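Local coordinates for protein SmhB (PDB 6ZZ5) that serves as the B component of the tripartite alpha-pore-forming toxin Smh of Serratia marcescens, in its soluble form, at residues A[195-199]-A[210-214]; A[20-25]-A[214-218]; A[191-196]-A[337-343]; A[97-102]-A[306-310]; A[109-114]-A[291-295]. All coordinates share one frame; numbering follows the deposited sequence. Where two conformers were deposited one is given.

Contact 1. Residues A[195-199]-A[210-214]; sequences AIGAV and PVVMG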
# COMPACT_ATOMS: atom_id res chain seq x y z
N ALA A 195 -5.63 -10.43 7.89
CA ALA A 195 -6.56 -10.51 9.01
C ALA A 195 -6.63 -9.15 9.66
O ALA A 195 -5.63 -8.39 9.60
CB ALA A 195 -6.12 -11.58 9.97
N ILE A 196 -7.84 -8.83 10.09
CA ILE A 196 -8.13 -7.54 10.78
C ILE A 196 -8.63 -7.83 12.18
O ILE A 196 -9.48 -8.69 12.35
CB ILE A 196 -9.14 -6.78 9.90
CG1 ILE A 196 -8.45 -6.29 8.62
CG2 ILE A 196 -9.75 -5.62 10.69
CD1 ILE A 196 -9.39 -6.03 7.48
N GLY A 197 -8.13 -7.11 13.19
CA GLY A 197 -8.61 -7.32 14.56
C GLY A 197 -8.23 -6.16 15.46
O GLY A 197 -7.53 -5.25 15.02
N ALA A 198 -8.62 -6.24 16.72
CA ALA A 198 -8.40 -5.14 17.68
C ALA A 198 -6.91 -4.87 17.90
O ALA A 198 -6.11 -5.80 17.96
CB ALA A 198 -9.13 -5.42 18.97
N VAL A 199 -6.57 -3.60 18.07
CA VAL A 199 -5.18 -3.12 18.27
C VAL A 199 -4.75 -3.25 19.73
O VAL A 199 -3.57 -3.07 19.99
CB VAL A 199 -5.04 -1.65 17.82
CG1 VAL A 199 -5.35 -1.54 16.33
CG2 VAL A 199 -5.87 -0.68 18.66
N PRO A 210 -14.21 -1.90 20.62
CA PRO A 210 -12.93 -2.42 20.14
C PRO A 210 -12.54 -1.61 18.91
O PRO A 210 -13.44 -1.29 18.13
CB PRO A 210 -13.21 -3.85 19.67
CG PRO A 210 -14.72 -3.86 19.37
CD PRO A 210 -15.32 -2.84 20.33
N VAL A 211 -11.26 -1.34 18.76
CA VAL A 211 -10.75 -0.55 17.60
C VAL A 211 -9.90 -1.46 16.75
O VAL A 211 -8.83 -1.89 17.19
CB VAL A 211 -10.04 0.73 18.07
CG1 VAL A 211 -9.45 1.51 16.91
CG2 VAL A 211 -11.02 1.61 18.84
N VAL A 212 -10.38 -1.74 15.54
CA VAL A 212 -9.67 -2.58 14.55
C VAL A 212 -8.99 -1.67 13.53
O VAL A 212 -8.33 -2.16 12.67
CB VAL A 212 -10.64 -3.59 13.89
CG1 VAL A 212 -11.33 -4.47 14.91
CG2 VAL A 212 -11.71 -2.92 13.06
N MET A 213 -9.21 -0.38 13.57
CA MET A 213 -8.62 0.58 12.63
C MET A 213 -7.09 0.57 12.79
O MET A 213 -6.61 0.80 13.89
CB MET A 213 -9.12 1.99 12.94
CG MET A 213 -9.01 2.89 11.77
SD MET A 213 -9.78 4.52 12.08
CE MET A 213 -11.16 3.95 13.00
N GLY A 214 -6.41 0.15 11.76
CA GLY A 214 -4.96 -0.14 11.71
C GLY A 214 -4.60 -1.43 12.44
O GLY A 214 -3.41 -1.70 12.59
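Val-199 reaches across to Val-211 through both its backbone and its side chain, where the connection to strand 216-221 comes back to the end of strand 191-196. The two are strands of the small mixed sheet, probably the counterpart of the beta tongue of ClyA-type alpha-pore-forming toxins, and the contact lies where strand 191-196 runs out into the irregular loop that follows; the end-to-end directions of its touching parts differ by 106°. A single hydrogen bond crosses it, from Val-199 N to Val-211 O at 3.0 Å, the donor lying nearly along the C=O axis. From CB outward, Val-199 stays near that same oxygen. CB is 3.8 Å from Val-211 O and CG2 is 3.5 Å from it, while CG1, placed beside the backbone N and anti to the carbonyl carbon (chi1 -62°), also meets Met-213 O. Ile-196 and Val-212 cross at about a right angle. The Gln-32 amide bonds to Pro-210 O, Val-212 N and Met-213 N. Val-212 CG1 packs over the peptide link between Gly-197 and Ala-198, 3.6 Å from Gly-197 C, while Val-212 CA directs a CA-H...O contact of 3.5 Å at Gly-197 O.

Contact 2. Residues A[20-25]-A[214-218]; sequences LHIQTY and GGIAM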
# COMPACT_ATOMS: atom_id res chain seq x y z
N LEU A 20 -0.89 -3.51 -1.67
CA LEU A 20 -1.53 -4.57 -0.85
C LEU A 20 -1.58 -4.18 0.62
O LEU A 20 -2.58 -4.46 1.31
CB LEU A 20 -0.75 -5.86 -1.02
CG LEU A 20 -0.90 -6.49 -2.41
CD1 LEU A 20 -0.17 -7.79 -2.45
CD2 LEU A 20 -2.35 -6.71 -2.79
N HIS A 21 -0.57 -3.49 1.09
CA HIS A 21 -0.50 -3.04 2.50
C HIS A 21 -1.58 -1.97 2.73
O HIS A 21 -2.40 -2.10 3.67
CB HIS A 21 0.93 -2.53 2.77
CG HIS A 21 1.22 -2.17 4.18
ND1 HIS A 21 2.50 -1.78 4.61
CD2 HIS A 21 0.42 -2.19 5.27
CE1 HIS A 21 2.43 -1.53 5.91
NE2 HIS A 21 1.15 -1.77 6.34
N ILE A 22 -1.60 -0.90 1.92
CA ILE A 22 -2.65 0.15 2.07
C ILE A 22 -4.04 -0.45 1.83
O ILE A 22 -4.97 -0.10 2.57
CB ILE A 22 -2.35 1.43 1.24
CG1 ILE A 22 -3.44 2.49 1.51
CG2 ILE A 22 -2.20 1.18 -0.25
CD1 ILE A 22 -3.08 3.87 0.99
N GLN A 23 -4.20 -1.41 0.91
CA GLN A 23 -5.54 -2.03 0.70
C GLN A 23 -6.03 -2.70 2.01
O GLN A 23 -7.18 -2.44 2.47
CB GLN A 23 -5.47 -3.10 -0.39
CG GLN A 23 -6.75 -3.86 -0.54
CD GLN A 23 -6.65 -4.83 -1.69
OE1 GLN A 23 -5.86 -5.74 -1.64
NE2 GLN A 23 -7.49 -4.68 -2.67
N THR A 24 -5.19 -3.49 2.65
CA THR A 24 -5.54 -4.15 3.93
C THR A 24 -5.84 -3.09 5.00
O THR A 24 -6.80 -3.25 5.75
CB THR A 24 -4.42 -5.07 4.40
OG1 THR A 24 -4.20 -6.00 3.34
CG2 THR A 24 -4.79 -5.84 5.65
N TYR A 25 -4.99 -2.07 5.09
CA TYR A 25 -5.21 -0.97 6.04
C TYR A 25 -6.60 -0.37 5.84
O TYR A 25 -7.32 -0.13 6.84
CB TYR A 25 -4.09 0.07 5.97
CG TYR A 25 -3.92 0.83 7.26
CD1 TYR A 25 -4.84 1.78 7.65
CD2 TYR A 25 -2.82 0.61 8.08
CE1 TYR A 25 -4.73 2.44 8.87
CE2 TYR A 25 -2.68 1.26 9.30
CZ TYR A 25 -3.63 2.19 9.68
OH TYR A 25 -3.43 2.80 10.87
N GLY A 214 -6.41 0.15 11.76
CA GLY A 214 -4.96 -0.14 11.71
C GLY A 214 -4.60 -1.43 12.44
O GLY A 214 -3.41 -1.70 12.59
N GLY A 215 -5.58 -2.26 12.77
CA GLY A 215 -5.31 -3.57 13.41
C GLY A 215 -5.22 -4.64 12.37
O GLY A 215 -6.24 -5.30 12.14
N ILE A 216 -4.08 -4.73 11.69
CA ILE A 216 -3.90 -5.62 10.51
C ILE A 216 -2.73 -6.56 10.72
O ILE A 216 -1.71 -6.19 11.32
CB ILE A 216 -3.73 -4.82 9.21
CG1 ILE A 216 -2.50 -3.92 9.19
CG2 ILE A 216 -5.00 -4.04 8.95
CD1 ILE A 216 -2.16 -3.40 7.84
N ALA A 217 -2.90 -7.73 10.15
CA ALA A 217 -1.81 -8.72 9.96
C ALA A 217 -1.77 -9.07 8.47
O ALA A 217 -2.84 -9.24 7.82
CB ALA A 217 -2.04 -9.93 10.81
N MET A 218 -0.55 -9.12 7.97
CA MET A 218 -0.29 -9.67 6.63
C MET A 218 0.84 -10.70 6.77
O MET A 218 1.90 -10.45 7.39
CB MET A 218 0.08 -8.55 5.66
CG MET A 218 -0.94 -7.37 5.65
SD MET A 218 -0.65 -6.20 4.34
CE MET A 218 -1.09 -7.10 2.88
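Ile-216 and Met-218, two residues apart on one strand, point their side chains at the helix, and Thr-24 rises between them. The CD1 tip of Ile-216 comes to the edge of the His-21 ring, near its plane, 3.8 Å from CD2, and the two side chains cross at about a right angle. Its CG2 branch instead meets Thr-24 CG2 at 3.8 Å. Met-218 slides past Thr-24 in the opposite direction; the bend at chi3 (70°) turns its methyl CE back over the helix, 3.4 Å from Leu-20 O and close to Thr-24 OG1. That oxygen of Leu-20 takes two bonds, from Thr-24 N and, from the other face of its plane, from Thr-24 OG1 at 3.0 Å. The hydroxyl is thus tied into its own helix, leaving the methyl CG2 for Ile-216. Segment 216-218 runs at 146° to segment 20-25 of helix 4-30, axes 9.1 Å apart, consistent with a beta tongue folded onto the helical body in the soluble form. Helix 156-184 adds Ile-177 to the same buried layer, touching His-21, Ile-216 and Met-218. Further along, Gly-214 CA sits over one face of the Tyr-25 ring, 3.4 Å from CZ, while Tyr-25 OH is hydrogen-bonded to Gly-263 O.

Contact 3. Residues A[191-196]-A[337-343]; sequences AIVTAI and GVVVREV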
# COMPACT_ATOMS: atom_id res chain seq x y z
N ALA A 191 0.65 -16.84 -1.85
CA ALA A 191 -0.44 -15.90 -1.60
C ALA A 191 -0.06 -15.00 -0.43
O ALA A 191 0.87 -15.33 0.35
CB ALA A 191 -1.73 -16.65 -1.32
N ILE A 192 -0.74 -13.86 -0.35
CA ILE A 192 -0.71 -12.95 0.79
C ILE A 192 -1.97 -13.24 1.63
O ILE A 192 -3.04 -13.32 1.06
CB ILE A 192 -0.60 -11.51 0.29
CG1 ILE A 192 0.68 -11.35 -0.54
CG2 ILE A 192 -0.69 -10.51 1.44
CD1 ILE A 192 1.91 -11.51 0.27
N VAL A 193 -1.81 -13.46 2.92
CA VAL A 193 -2.93 -13.77 3.85
C VAL A 193 -3.11 -12.58 4.78
O VAL A 193 -2.04 -12.11 5.34
CB VAL A 193 -2.61 -15.03 4.68
CG1 VAL A 193 -3.76 -15.33 5.62
CG2 VAL A 193 -2.33 -16.22 3.78
N THR A 194 -4.34 -12.17 5.03
CA THR A 194 -4.63 -10.93 5.79
C THR A 194 -5.69 -11.23 6.83
O THR A 194 -6.48 -12.20 6.70
CB THR A 194 -5.04 -9.74 4.90
OG1 THR A 194 -6.30 -9.98 4.28
CG2 THR A 194 -4.04 -9.50 3.80
N ALA A 195 -5.63 -10.43 7.89
CA ALA A 195 -6.56 -10.51 9.01
C ALA A 195 -6.63 -9.15 9.66
O ALA A 195 -5.63 -8.39 9.60
CB ALA A 195 -6.12 -11.58 9.97
N ILE A 196 -7.84 -8.83 10.09
CA ILE A 196 -8.13 -7.54 10.78
C ILE A 196 -8.63 -7.83 12.18
O ILE A 196 -9.48 -8.69 12.35
CB ILE A 196 -9.14 -6.78 9.90
CG1 ILE A 196 -8.45 -6.29 8.62
CG2 ILE A 196 -9.75 -5.62 10.69
CD1 ILE A 196 -9.39 -6.03 7.48
N GLY A 337 -5.42 -12.60 -5.59
CA GLY A 337 -5.53 -13.87 -4.85
C GLY A 337 -5.35 -13.67 -3.35
O GLY A 337 -5.16 -14.67 -2.64
N VAL A 338 -5.39 -12.43 -2.87
CA VAL A 338 -5.26 -12.15 -1.40
C VAL A 338 -6.26 -12.99 -0.61
O VAL A 338 -7.42 -13.04 -0.98
CB VAL A 338 -5.37 -10.66 -1.06
CG1 VAL A 338 -5.30 -10.46 0.45
CG2 VAL A 338 -4.29 -9.87 -1.77
N VAL A 339 -5.79 -13.65 0.45
CA VAL A 339 -6.60 -14.53 1.35
C VAL A 339 -6.97 -13.75 2.59
O VAL A 339 -6.10 -13.04 3.13
CB VAL A 339 -5.78 -15.78 1.69
CG1 VAL A 339 -6.42 -16.66 2.76
CG2 VAL A 339 -5.52 -16.57 0.40
N VAL A 340 -8.25 -13.72 2.92
CA VAL A 340 -8.76 -13.04 4.14
C VAL A 340 -9.15 -14.11 5.15
O VAL A 340 -9.90 -15.01 4.79
CB VAL A 340 -9.91 -12.07 3.83
CG1 VAL A 340 -10.44 -11.39 5.07
CG2 VAL A 340 -9.46 -11.02 2.85
N ARG A 341 -8.56 -14.06 6.33
CA ARG A 341 -9.06 -14.85 7.48
C ARG A 341 -9.90 -13.96 8.42
O ARG A 341 -9.48 -12.88 8.75
CB ARG A 341 -7.90 -15.51 8.22
CG ARG A 341 -7.09 -16.40 7.31
CD ARG A 341 -6.66 -17.60 8.05
NE ARG A 341 -5.93 -18.50 7.20
CZ ARG A 341 -5.13 -19.44 7.67
NH1 ARG A 341 -4.89 -19.54 8.97
NH2 ARG A 341 -4.52 -20.25 6.82
N GLU A 342 -11.01 -14.48 8.87
CA GLU A 342 -11.91 -13.87 9.89
C GLU A 342 -11.30 -14.12 11.28
O GLU A 342 -10.86 -15.25 11.60
CB GLU A 342 -13.33 -14.46 9.81
CG GLU A 342 -14.00 -14.20 8.44
CD GLU A 342 -13.94 -12.75 7.96
OE1 GLU A 342 -14.09 -11.83 8.78
OE2 GLU A 342 -13.71 -12.50 6.76
N VAL A 343 -11.20 -13.06 12.05
CA VAL A 343 -10.67 -13.14 13.42
C VAL A 343 -11.85 -13.29 14.33
O VAL A 343 -12.74 -12.46 14.27
CB VAL A 343 -9.81 -11.91 13.73
CG1 VAL A 343 -9.38 -11.94 15.15
CG2 VAL A 343 -8.62 -11.83 12.78
O HOH W 1 -9.91 -10.31 8.83
O HOH W 2 -11.76 -10.31 11.08
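Val-193 and Val-339 stand side by side and point the same way, CG2 of the first 4.1 Å from CB of the second, as expected for directly paired residues of two parallel strands. Arg-341 shares their face of the sheet: its CG lies 3.9 Å from Val-193 CG1, and the two side chains cross at a slant. The other face carries Thr-194, whose branches part company. Its chi1 of 67° sets OG1 between the backbone N and the carbonyl carbon, beside Val-340 CG2, and leaves CG2 anti to the carbonyl carbon, where it meets Val-338 CG1 at 3.7 Å with the side chains roughly perpendicular. Backbone bonds fix this register: Val-339 N to Ile-192 O, Thr-194 N to Val-339 O (2.7 Å) and Arg-341 N to Thr-194 O, the first of them almost straight with 178° at the hydrogen. Beyond the Arg-341 N bond, waters bridge the two backbones. One molecule accepts from Ile-196 N and donates to Arg-341 O (2.6 Å); a second joins Ile-196 O to Val-343 N. The segments still touch there, for Val-343 CG2 is 3.8 Å from Ala-195 CB. Strand 339-340 forms an edge of the four-stranded sheet, with strand 216-221 on the other flank of strand 191-196; helix 4-30 packs on the Thr-194 and Val-338 side, and helix 349-359 meets Ala-195, Arg-341 and Val-343.

Contact 4. Residues A[97-102]-A[306-310]; sequences ATKEQW and DSFLR. With SO4 (sulfate ion), chain D.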
# COMPACT_ATOMS: atom_id res chain seq x y z
N ALA A 97 13.77 -4.96 -41.10
CA ALA A 97 13.02 -3.69 -41.02
C ALA A 97 13.86 -2.53 -41.59
O ALA A 97 15.08 -2.52 -41.28
CB ALA A 97 12.69 -3.36 -39.63
N THR A 98 13.25 -1.60 -42.32
CA THR A 98 14.01 -0.46 -42.93
C THR A 98 14.19 0.64 -41.88
O THR A 98 13.51 0.60 -40.82
CB THR A 98 13.30 0.13 -44.15
OG1 THR A 98 12.05 0.63 -43.63
CG2 THR A 98 13.08 -0.90 -45.23
N LYS A 99 14.99 1.65 -42.20
CA LYS A 99 15.16 2.79 -41.29
C LYS A 99 13.80 3.47 -41.09
O LYS A 99 13.47 3.89 -39.98
CB LYS A 99 16.20 3.75 -41.84
CG LYS A 99 16.38 4.93 -40.91
CD LYS A 99 17.47 5.89 -41.38
CE LYS A 99 17.49 7.15 -40.52
NZ LYS A 99 18.80 7.85 -40.71
N GLU A 100 13.02 3.58 -42.15
CA GLU A 100 11.68 4.22 -42.09
C GLU A 100 10.83 3.44 -41.05
O GLU A 100 10.08 4.07 -40.30
CB GLU A 100 11.07 4.11 -43.47
CG GLU A 100 9.74 4.74 -43.61
CD GLU A 100 9.20 4.56 -45.02
OE1 GLU A 100 8.70 5.54 -45.54
OE2 GLU A 100 9.23 3.42 -45.55
N GLN A 101 10.83 2.13 -41.13
CA GLN A 101 10.04 1.27 -40.19
C GLN A 101 10.52 1.45 -38.77
O GLN A 101 9.67 1.58 -37.86
CB GLN A 101 10.14 -0.17 -40.66
CG GLN A 101 9.34 -0.41 -41.93
CD GLN A 101 9.36 -1.84 -42.37
OE1 GLN A 101 10.41 -2.38 -42.68
NE2 GLN A 101 8.17 -2.42 -42.47
N TRP A 102 11.84 1.55 -38.56
CA TRP A 102 12.40 1.78 -37.20
C TRP A 102 11.96 3.15 -36.67
O TRP A 102 11.60 3.22 -35.48
CB TRP A 102 13.91 1.64 -37.19
CG TRP A 102 14.38 0.25 -37.04
CD1 TRP A 102 15.01 -0.51 -37.99
CD2 TRP A 102 14.37 -0.52 -35.84
NE1 TRP A 102 15.33 -1.71 -37.46
CE2 TRP A 102 14.97 -1.75 -36.15
CE3 TRP A 102 13.91 -0.30 -34.55
CZ2 TRP A 102 15.11 -2.76 -35.23
CZ3 TRP A 102 14.07 -1.30 -33.61
CH2 TRP A 102 14.69 -2.50 -33.95
N ASP A 306 20.43 1.74 -37.91
CA ASP A 306 19.58 0.55 -37.67
C ASP A 306 20.39 -0.53 -36.96
O ASP A 306 19.83 -1.25 -36.17
CB ASP A 306 19.01 0.04 -39.00
CG ASP A 306 17.99 1.01 -39.57
OD1 ASP A 306 17.69 1.98 -38.91
OD2 ASP A 306 17.48 0.78 -40.66
N SER A 307 21.68 -0.63 -37.24
CA SER A 307 22.53 -1.65 -36.59
C SER A 307 22.55 -1.44 -35.07
O SER A 307 22.46 -2.42 -34.31
CB SER A 307 23.91 -1.62 -37.19
OG SER A 307 24.65 -2.67 -36.64
N PHE A 308 22.59 -0.18 -34.62
CA PHE A 308 22.60 0.16 -33.19
C PHE A 308 21.29 -0.36 -32.57
O PHE A 308 21.28 -0.96 -31.50
CB PHE A 308 22.72 1.67 -33.03
CG PHE A 308 22.74 2.10 -31.60
CD1 PHE A 308 23.95 2.18 -30.92
CD2 PHE A 308 21.58 2.48 -30.96
CE1 PHE A 308 24.00 2.62 -29.61
CE2 PHE A 308 21.63 2.92 -29.63
CZ PHE A 308 22.83 2.97 -28.95
N LEU A 309 20.19 -0.11 -33.26
CA LEU A 309 18.84 -0.48 -32.75
C LEU A 309 18.66 -2.01 -32.76
O LEU A 309 18.08 -2.54 -31.81
CB LEU A 309 17.78 0.22 -33.58
CG LEU A 309 17.72 1.73 -33.34
CD1 LEU A 309 16.92 2.38 -34.45
CD2 LEU A 309 17.12 2.02 -31.97
N ARG A 310 19.15 -2.69 -33.80
CA ARG A 310 19.16 -4.16 -33.77
C ARG A 310 19.88 -4.65 -32.50
O ARG A 310 19.28 -5.48 -31.78
CB ARG A 310 19.74 -4.70 -35.06
CG ARG A 310 18.90 -4.35 -36.27
CD ARG A 310 19.22 -5.20 -37.49
NE ARG A 310 20.32 -4.57 -38.15
CZ ARG A 310 20.27 -3.76 -39.21
NH1 ARG A 310 19.15 -3.49 -39.87
NH2 ARG A 310 21.38 -3.22 -39.64
S SO4 D . 20.46 -0.94 -42.61
O1 SO4 D . 19.14 -1.15 -42.04
O2 SO4 D . 20.53 -1.54 -43.91
O3 SO4 D . 21.45 -1.51 -41.75
O4 SO4 D . 20.71 0.48 -42.71
O HOH W 3 16.39 -4.06 -39.22
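Apolar contact is led by Trp-102 and Leu-309. Leu-309 CB stands over one face of the six-membered ring, 3.9 Å from its centroid and only 7° off the normal, a CH-pi contact, and CD1 continues along the same indole to CE3. The ring and Leu-309 slide past each other in opposite directions. Leu-299 of helix 252-300 touches Trp-102, Asp-306 and Leu-309.

These residues sit where two helices begin, at one far end of the elongated helical bundle, helix 99-151 meeting the first turn of helix 306-319. Thr-98 is the N-cap of the former and forms a capping box with Gln-101: Gln-101 N donates to Thr-98 OG1, and Thr-98 N to Gln-101 OE1 at 3.0 Å, in the carbonyl plane on a lone pair.

Among polar groups, Asp-306 approaches the five-membered part of the indole obliquely: its CG is 3.7 Å from Trp-102 CD1, with ring and carboxylate planes 43° apart. Asp-306 OD2 also comes 3.1 Å from Lys-99 N, but at a poor angle, not a hydrogen bond. A water makes the polar link across. It lies in the plane of the indole at its edge, accepting from Trp-102 NE1 (3.1 Å) and Arg-310 NH1 and lying within hydrogen-bonding distance of Ala-97 O. Beside segment 306-310 sits a sulfate, probably from the crystallisation liquor, to which Arg-310, bent at chi3 (-86°), presents its guanidinium edge. Its NH2 bonds to sulfate O3 at 2.7 Å, nearly straight, and its NH1 to O1 at 3.2 Å. The same O1 is 2.9 Å from Asp-306 OD2. Lys-99 leads its ammonium away to Leu-299 O.

Contact 5. Residues A[109-114]-A[291-295]; sequences VSDKAK and ELETL. With EDO (1,2-ethanediol), chain J; EDO (1,2-ethanediol), chain I.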
# COMPACT_ATOMS: atom_id res chain seq x y z
N VAL A 109 5.90 3.38 -30.34
CA VAL A 109 6.18 2.84 -28.99
C VAL A 109 6.45 3.96 -27.98
O VAL A 109 5.99 3.80 -26.86
CB VAL A 109 7.27 1.76 -29.05
CG1 VAL A 109 7.54 1.18 -27.69
CG2 VAL A 109 6.86 0.65 -30.02
N SER A 110 7.13 5.06 -28.33
CA SER A 110 7.30 6.25 -27.45
C SER A 110 5.91 6.82 -27.11
O SER A 110 5.68 7.10 -25.93
CB SER A 110 8.21 7.29 -28.04
OG SER A 110 7.55 7.93 -29.09
N ASP A 111 4.99 6.91 -28.09
CA ASP A 111 3.62 7.44 -27.89
C ASP A 111 2.89 6.50 -26.90
O ASP A 111 2.26 6.99 -25.97
CB ASP A 111 2.81 7.60 -29.19
CG ASP A 111 3.31 8.67 -30.13
OD1 ASP A 111 4.09 9.55 -29.69
OD2 ASP A 111 2.94 8.59 -31.31
N LYS A 112 3.01 5.19 -27.05
CA LYS A 112 2.33 4.25 -26.13
C LYS A 112 2.95 4.39 -24.71
O LYS A 112 2.20 4.50 -23.72
CB LYS A 112 2.34 2.85 -26.74
CG LYS A 112 1.61 1.79 -25.92
CD LYS A 112 0.10 2.08 -25.82
CE LYS A 112 -0.53 2.59 -27.09
NZ LYS A 112 -1.79 1.88 -27.42
N ALA A 113 4.26 4.40 -24.58
CA ALA A 113 4.95 4.59 -23.30
C ALA A 113 4.48 5.91 -22.67
O ALA A 113 4.29 5.96 -21.45
CB ALA A 113 6.46 4.57 -23.43
N LYS A 114 4.40 6.99 -23.44
CA LYS A 114 3.95 8.31 -22.93
C LYS A 114 2.51 8.23 -22.40
O LYS A 114 2.20 8.93 -21.42
CB LYS A 114 4.00 9.37 -24.02
CG LYS A 114 5.39 9.93 -24.27
CD LYS A 114 5.41 11.04 -25.29
CE LYS A 114 5.90 10.55 -26.64
NZ LYS A 114 5.77 11.61 -27.67
N GLU A 291 14.18 7.71 -22.92
CA GLU A 291 15.09 6.86 -23.72
C GLU A 291 14.48 6.68 -25.12
O GLU A 291 15.24 6.84 -26.14
CB GLU A 291 15.40 5.53 -23.06
CG GLU A 291 16.45 4.78 -23.86
CD GLU A 291 16.98 3.42 -23.39
OE1 GLU A 291 16.92 3.12 -22.16
OE2 GLU A 291 17.48 2.67 -24.27
N LEU A 292 13.22 6.30 -25.22
CA LEU A 292 12.64 5.95 -26.54
C LEU A 292 12.61 7.19 -27.42
O LEU A 292 12.84 7.06 -28.65
CB LEU A 292 11.22 5.41 -26.33
CG LEU A 292 11.18 4.05 -25.64
CD1 LEU A 292 9.73 3.75 -25.28
CD2 LEU A 292 11.72 2.99 -26.60
N GLU A 293 12.28 8.36 -26.85
CA GLU A 293 12.28 9.64 -27.60
C GLU A 293 13.70 9.96 -28.08
O GLU A 293 13.84 10.38 -29.22
CB GLU A 293 11.71 10.79 -26.77
CG GLU A 293 10.20 10.70 -26.63
CD GLU A 293 9.54 11.54 -25.55
OE1 GLU A 293 10.24 12.34 -24.93
OE2 GLU A 293 8.30 11.36 -25.32
N THR A 294 14.71 9.74 -27.24
CA THR A 294 16.12 9.99 -27.62
C THR A 294 16.54 9.08 -28.78
O THR A 294 17.21 9.59 -29.73
CB THR A 294 17.04 9.91 -26.40
OG1 THR A 294 16.49 10.84 -25.48
CG2 THR A 294 18.45 10.37 -26.72
N LEU A 295 16.19 7.81 -28.73
CA LEU A 295 16.49 6.87 -29.83
C LEU A 295 15.88 7.39 -31.13
O LEU A 295 16.57 7.38 -32.18
CB LEU A 295 15.97 5.47 -29.48
CG LEU A 295 16.68 4.79 -28.30
CD1 LEU A 295 15.92 3.54 -27.90
CD2 LEU A 295 18.13 4.43 -28.60
C1 EDO J . 20.10 0.04 -21.68
O1 EDO J . 19.54 -0.79 -20.67
C2 EDO J . 19.30 1.25 -21.85
O2 EDO J . 17.92 0.97 -21.65
C1 EDO I . 15.27 -0.18 -24.99
O1 EDO I . 16.43 -0.21 -24.18
C2 EDO I . 14.13 0.46 -24.29
O2 EDO I . 13.77 -0.25 -23.12
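Leu-292 lays its side chain over the surface of the facing helix, with CD1 3.8 Å from Ala-113 CB and 4.1 Å from Val-109 CG1, so one methyl fills the space between residues a helical turn apart. This is antiparallel helix packing in the long bundle of the toxin: the segments of helices 99-151 and 252-300 run at 159° to one another with axes 9.3 Å apart. In Leu-292, chi1 of -69° with an extended chi2 of 170° sends CD1 onto Ala-113. Nearer the backbone, Leu-292 CB meets Ser-110 CB at 3.9 Å, at the point where the CA atoms of these two residues are 5.4 Å apart. In the conformer given, the serine hydroxyl bonds to Gly-107 O of its own helix. Tyr-82 of helix 44-92 touches both Val-109 and Leu-292 and extends the apolar layer to a third helix. On the solvent side, Lys-114, Asp-111 and Glu-293 make a small salt-bridge network, although its Glu-293 arm is doubtful because the position of OE2 is uncertain. The firmer arm lies within one helix, where Lys-114 NZ holds Asp-111 OD1 by a weak bond of 3.3 Å.

How the contacts relate
The five contacts fall into two groups. Contacts 1, 2 and 3 gather round the small sheet, their centres 10 to 14 Å apart: contacts 1 and 3 share Ala-195 and Ile-196 of strand 191-196, contacts 1 and 2 share Gly-214, and the adjoining strands are probably tied by Ala-217 N to Ala-195 O at 2.9 Å. Contacts 4 and 5 lie 15 Å apart between centres on helix 99-151, joined where Phe-308 meets Leu-295. About 58 Å separates the centres of contacts 1 and 4. Along the chain, contact 1 falls between the segments of contact 5, themselves between those of contact 4, while contacts 2 and 3 alternate with both. Sheet region and distant bundle end are thus built from intervening lengths of one chain.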